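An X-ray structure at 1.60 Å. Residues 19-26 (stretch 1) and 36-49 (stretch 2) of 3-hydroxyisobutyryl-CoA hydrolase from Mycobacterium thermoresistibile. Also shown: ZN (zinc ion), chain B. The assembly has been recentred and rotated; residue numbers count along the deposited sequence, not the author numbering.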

# COMPACT_ATOMS: atom_id res chain seq x y z
N VAL A 19 -8.91 23.20 -7.70
CA VAL A 19 -8.50 21.89 -7.21
C VAL A 19 -9.45 20.81 -7.69
O VAL A 19 -10.67 20.89 -7.47
CB VAL A 19 -8.44 21.87 -5.68
CG1 VAL A 19 -7.89 20.54 -5.15
CG2 VAL A 19 -7.63 23.02 -5.17
N GLY A 20 -8.91 19.82 -8.38
CA GLY A 20 -9.63 18.62 -8.75
C GLY A 20 -9.79 17.72 -7.52
O GLY A 20 -8.81 17.24 -6.96
N LEU A 21 -11.04 17.47 -7.15
CA LEU A 21 -11.36 16.73 -5.92
C LEU A 21 -11.80 15.32 -6.29
O LEU A 21 -12.74 15.14 -7.10
CB LEU A 21 -12.47 17.45 -5.14
CG LEU A 21 -12.20 18.91 -4.86
CD1 LEU A 21 -13.49 19.60 -4.43
CD2 LEU A 21 -11.10 19.06 -3.82
N LEU A 22 -11.13 14.35 -5.73
CA LEU A 22 -11.50 12.95 -5.85
C LEU A 22 -11.82 12.47 -4.45
O LEU A 22 -10.92 12.40 -3.63
CB LEU A 22 -10.35 12.14 -6.47
CG LEU A 22 -10.00 12.54 -7.89
CD1 LEU A 22 -8.73 11.84 -8.33
CD2 LEU A 22 -11.18 12.18 -8.81
N THR A 23 -13.08 12.10 -4.20
CA THR A 23 -13.45 11.61 -2.88
C THR A 23 -13.93 10.17 -3.01
O THR A 23 -14.97 9.88 -3.60
CB THR A 23 -14.52 12.51 -2.22
OG1 THR A 23 -14.10 13.85 -2.25
CG2 THR A 23 -14.84 12.07 -0.76
N LEU A 24 -13.16 9.25 -2.46
CA LEU A 24 -13.53 7.84 -2.47
C LEU A 24 -14.82 7.71 -1.64
O LEU A 24 -14.92 8.34 -0.59
CB LEU A 24 -12.45 7.00 -1.81
CG LEU A 24 -11.10 7.12 -2.47
CD1 LEU A 24 -10.15 6.21 -1.76
CD2 LEU A 24 -11.15 6.78 -3.96
N ASN A 25 -15.81 6.97 -2.14
CA ASN A 25 -17.16 7.07 -1.54
C ASN A 25 -17.86 5.72 -1.46
O ASN A 25 -18.96 5.54 -1.99
CB ASN A 25 -18.01 8.10 -2.32
CG ASN A 25 -19.35 8.37 -1.68
OD1 ASN A 25 -19.46 8.45 -0.44
ND2 ASN A 25 -20.38 8.47 -2.50
N ARG A 26 -17.26 4.80 -0.73
CA ARG A 26 -17.93 3.60 -0.26
C ARG A 26 -17.69 3.50 1.25
O ARG A 26 -17.00 2.60 1.74
CB ARG A 26 -17.41 2.37 -0.99
CG ARG A 26 -17.46 2.51 -2.51
CD ARG A 26 -17.56 1.18 -3.24
NE ARG A 26 -16.65 0.19 -2.75
CZ ARG A 26 -16.83 -1.12 -2.79
NH1 ARG A 26 -15.88 -1.91 -2.30
NH2 ARG A 26 -17.91 -1.65 -3.38
N GLY A 36 -14.11 0.01 -11.03
CA GLY A 36 -14.74 1.25 -11.42
C GLY A 36 -14.16 2.51 -10.80
O GLY A 36 -13.98 3.54 -11.46
N MET A 37 -13.83 2.42 -9.51
CA MET A 37 -13.24 3.57 -8.83
C MET A 37 -11.86 3.89 -9.39
O MET A 37 -11.51 5.08 -9.58
CB MET A 37 -13.16 3.30 -7.31
CG MET A 37 -14.53 3.20 -6.64
SD MET A 37 -14.55 2.40 -5.03
CE MET A 37 -13.73 3.60 -3.98
N VAL A 38 -11.05 2.85 -9.58
CA VAL A 38 -9.73 3.00 -10.23
C VAL A 38 -9.85 3.66 -11.60
O VAL A 38 -9.13 4.62 -11.90
CB VAL A 38 -9.02 1.62 -10.28
CG1 VAL A 38 -7.89 1.59 -11.29
CG2 VAL A 38 -8.56 1.23 -8.88
N THR A 39 -10.78 3.21 -12.45
CA THR A 39 -10.88 3.81 -13.78
C THR A 39 -11.39 5.27 -13.75
O THR A 39 -10.96 6.09 -14.53
CB THR A 39 -11.71 2.91 -14.71
OG1 THR A 39 -12.98 2.68 -14.12
CG2 THR A 39 -11.05 1.63 -14.90
N THR A 40 -12.29 5.59 -12.82
CA THR A 40 -12.73 6.97 -12.63
C THR A 40 -11.54 7.88 -12.26
O THR A 40 -11.34 8.95 -12.85
CB THR A 40 -13.84 7.06 -11.57
OG1 THR A 40 -15.01 6.41 -12.10
CG2 THR A 40 -14.20 8.52 -11.27
N MET A 41 -10.75 7.46 -11.28
CA MET A 41 -9.60 8.25 -10.86
C MET A 41 -8.67 8.46 -12.04
O MET A 41 -8.22 9.57 -12.28
CB MET A 41 -8.83 7.60 -9.71
CG MET A 41 -9.58 7.65 -8.40
SD MET A 41 -8.66 6.90 -7.02
CE MET A 41 -7.25 7.97 -6.90
N ALA A 42 -8.38 7.38 -12.73
CA ALA A 42 -7.41 7.43 -13.83
C ALA A 42 -7.89 8.37 -14.92
O ALA A 42 -7.09 9.17 -15.48
CB ALA A 42 -7.17 6.05 -14.41
N GLU A 43 -9.17 8.29 -15.28
CA GLU A 43 -9.67 9.10 -16.35
C GLU A 43 -9.65 10.59 -15.97
O GLU A 43 -9.35 11.43 -16.82
CB GLU A 43 -11.07 8.60 -16.75
CG GLU A 43 -11.67 9.28 -17.95
CD GLU A 43 -12.32 10.61 -17.66
OE1 GLU A 43 -12.81 10.86 -16.53
OE2 GLU A 43 -12.39 11.42 -18.59
N ARG A 44 -10.02 10.91 -14.74
CA ARG A 44 -9.98 12.29 -14.25
C ARG A 44 -8.56 12.84 -14.16
O ARG A 44 -8.31 13.99 -14.59
CB ARG A 44 -10.71 12.48 -12.92
CG ARG A 44 -12.22 12.41 -13.07
CD ARG A 44 -12.78 13.57 -13.90
NE ARG A 44 -12.86 13.35 -15.34
CZ ARG A 44 -13.14 14.29 -16.25
NH1 ARG A 44 -13.21 13.99 -17.54
NH2 ARG A 44 -13.35 15.57 -15.89
N LEU A 45 -7.61 12.04 -13.68
CA LEU A 45 -6.23 12.51 -13.71
C LEU A 45 -5.78 12.80 -15.14
O LEU A 45 -5.08 13.80 -15.40
CB LEU A 45 -5.28 11.47 -13.11
CG LEU A 45 -5.41 11.31 -11.61
CD1 LEU A 45 -4.35 10.31 -11.22
CD2 LEU A 45 -5.18 12.62 -10.88
N ALA A 46 -6.15 11.93 -16.07
CA ALA A 46 -5.80 12.20 -17.47
C ALA A 46 -6.45 13.47 -18.02
O ALA A 46 -5.80 14.27 -18.75
CB ALA A 46 -6.17 11.00 -18.34
N ALA A 47 -7.74 13.64 -17.75
CA ALA A 47 -8.47 14.80 -18.24
C ALA A 47 -7.98 16.11 -17.65
O ALA A 47 -7.92 17.12 -18.35
CB ALA A 47 -9.95 14.65 -17.97
N TRP A 48 -7.58 16.09 -16.38
CA TRP A 48 -7.16 17.30 -15.71
C TRP A 48 -5.70 17.68 -15.98
O TRP A 48 -5.29 18.82 -15.71
CB TRP A 48 -7.32 17.14 -14.21
CG TRP A 48 -8.73 17.09 -13.74
CD1 TRP A 48 -9.84 17.64 -14.35
CD2 TRP A 48 -9.21 16.50 -12.52
NE1 TRP A 48 -10.96 17.41 -13.60
CE2 TRP A 48 -10.60 16.74 -12.46
CE3 TRP A 48 -8.60 15.82 -11.48
CZ2 TRP A 48 -11.38 16.29 -11.39
CZ3 TRP A 48 -9.36 15.38 -10.44
CH2 TRP A 48 -10.74 15.63 -10.39
N GLU A 49 -4.93 16.72 -16.46
CA GLU A 49 -3.46 16.91 -16.55
C GLU A 49 -3.06 18.16 -17.35
O GLU A 49 -2.15 18.92 -16.92
CB GLU A 49 -2.82 15.68 -17.16
CG GLU A 49 -1.29 15.65 -17.06
CD GLU A 49 -0.72 14.26 -17.28
OE1 GLU A 49 -1.48 13.35 -17.66
OE2 GLU A 49 0.51 14.05 -17.06
ZN ZN B . 0.81 12.15 -17.15

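The helix of stretch 2 packs against the strand 19-24 almost exactly antiparallel: their N-to-C directions differ by 175° and the axes approach to 10.2 Å. No hydrogen bond crosses between the stretches, so the contact, which buries 458 Å² summed over both sides, rests chiefly on apolar packing. The register, Leu24 CA to Met37 CA at 7.7 Å, Leu22 CA to Met41 CA at 7.1 Å and Gly20 CA to Trp48 CA at 7.5 Å, pairs every second strand residue with a helix residue, one turn apart from Met37 to Met41 and about two turns apart from Met41 to Trp48.

Gly36 lies out of reach of the strand, and the contact begins at Met37. Its CA-to-CB bond points toward stretch 1, and the m, t, p rotamer places the thioether between two partners: Met37 CE lies 4.1 Å from Leu24 CD2, while Met37 SD lies 3.7 Å from Arg26 CD. The long, unbranched methionine thus meets both a leucine methyl and the aliphatic part of an arginine, whose NE and NH1 are hydrogen-bonded elsewhere in the structure.

Val38 points away and Thr39 is out of reach. Thr40 points toward the strand, but its CG2 stays 5.3 Å from Leu22 CD2, too far for contact. One turn beyond Met37, Met41 leaves its backbone sideways, yet its extended chi2 (-179°) carries SD to 3.9 Å from Leu24 CD2; Met41 CG is 4.3 Å from Leu22 CD1. Leu24 also starts sideways, and its end comes nearer the helix, so that its CD2 meets both methionines.

Ala42 faces away. Arg44 begins toward the strand, its CB 4.1 Å from Leu22 CD2, but its end leads away to a salt bridge with Glu43, with Arg44 NE 2.8 Å from Glu43 OE1 and Arg44 NH1 hydrogen-bonded to Glu43 OE2 at 2.9 Å. The charge is therefore paired within the helix, leaving the aliphatic base of Arg44 against the leucine. Leu45 adds a looser contact, CD2 to Leu22 CD1 at 4.4 Å. Leu22, buried and pointing toward the helix, has the largest area covered by the other stretch, 104 Å².

Trp48 closes the contact. Its CH2 is 3.8 Å from Leu22 CD2, and the six-membered ring lies against Gly20: Gly20 CA sits 3.7 Å from the ring centroid, 18° off the normal, a CH-pi contact over the face. Glycine suits this position because an ideal CB would fall 2.6 Å from Trp48 CZ3, a clash. Beyond the interface, Glu49 OE2 binds the zinc ion ZN at 1.9 Å.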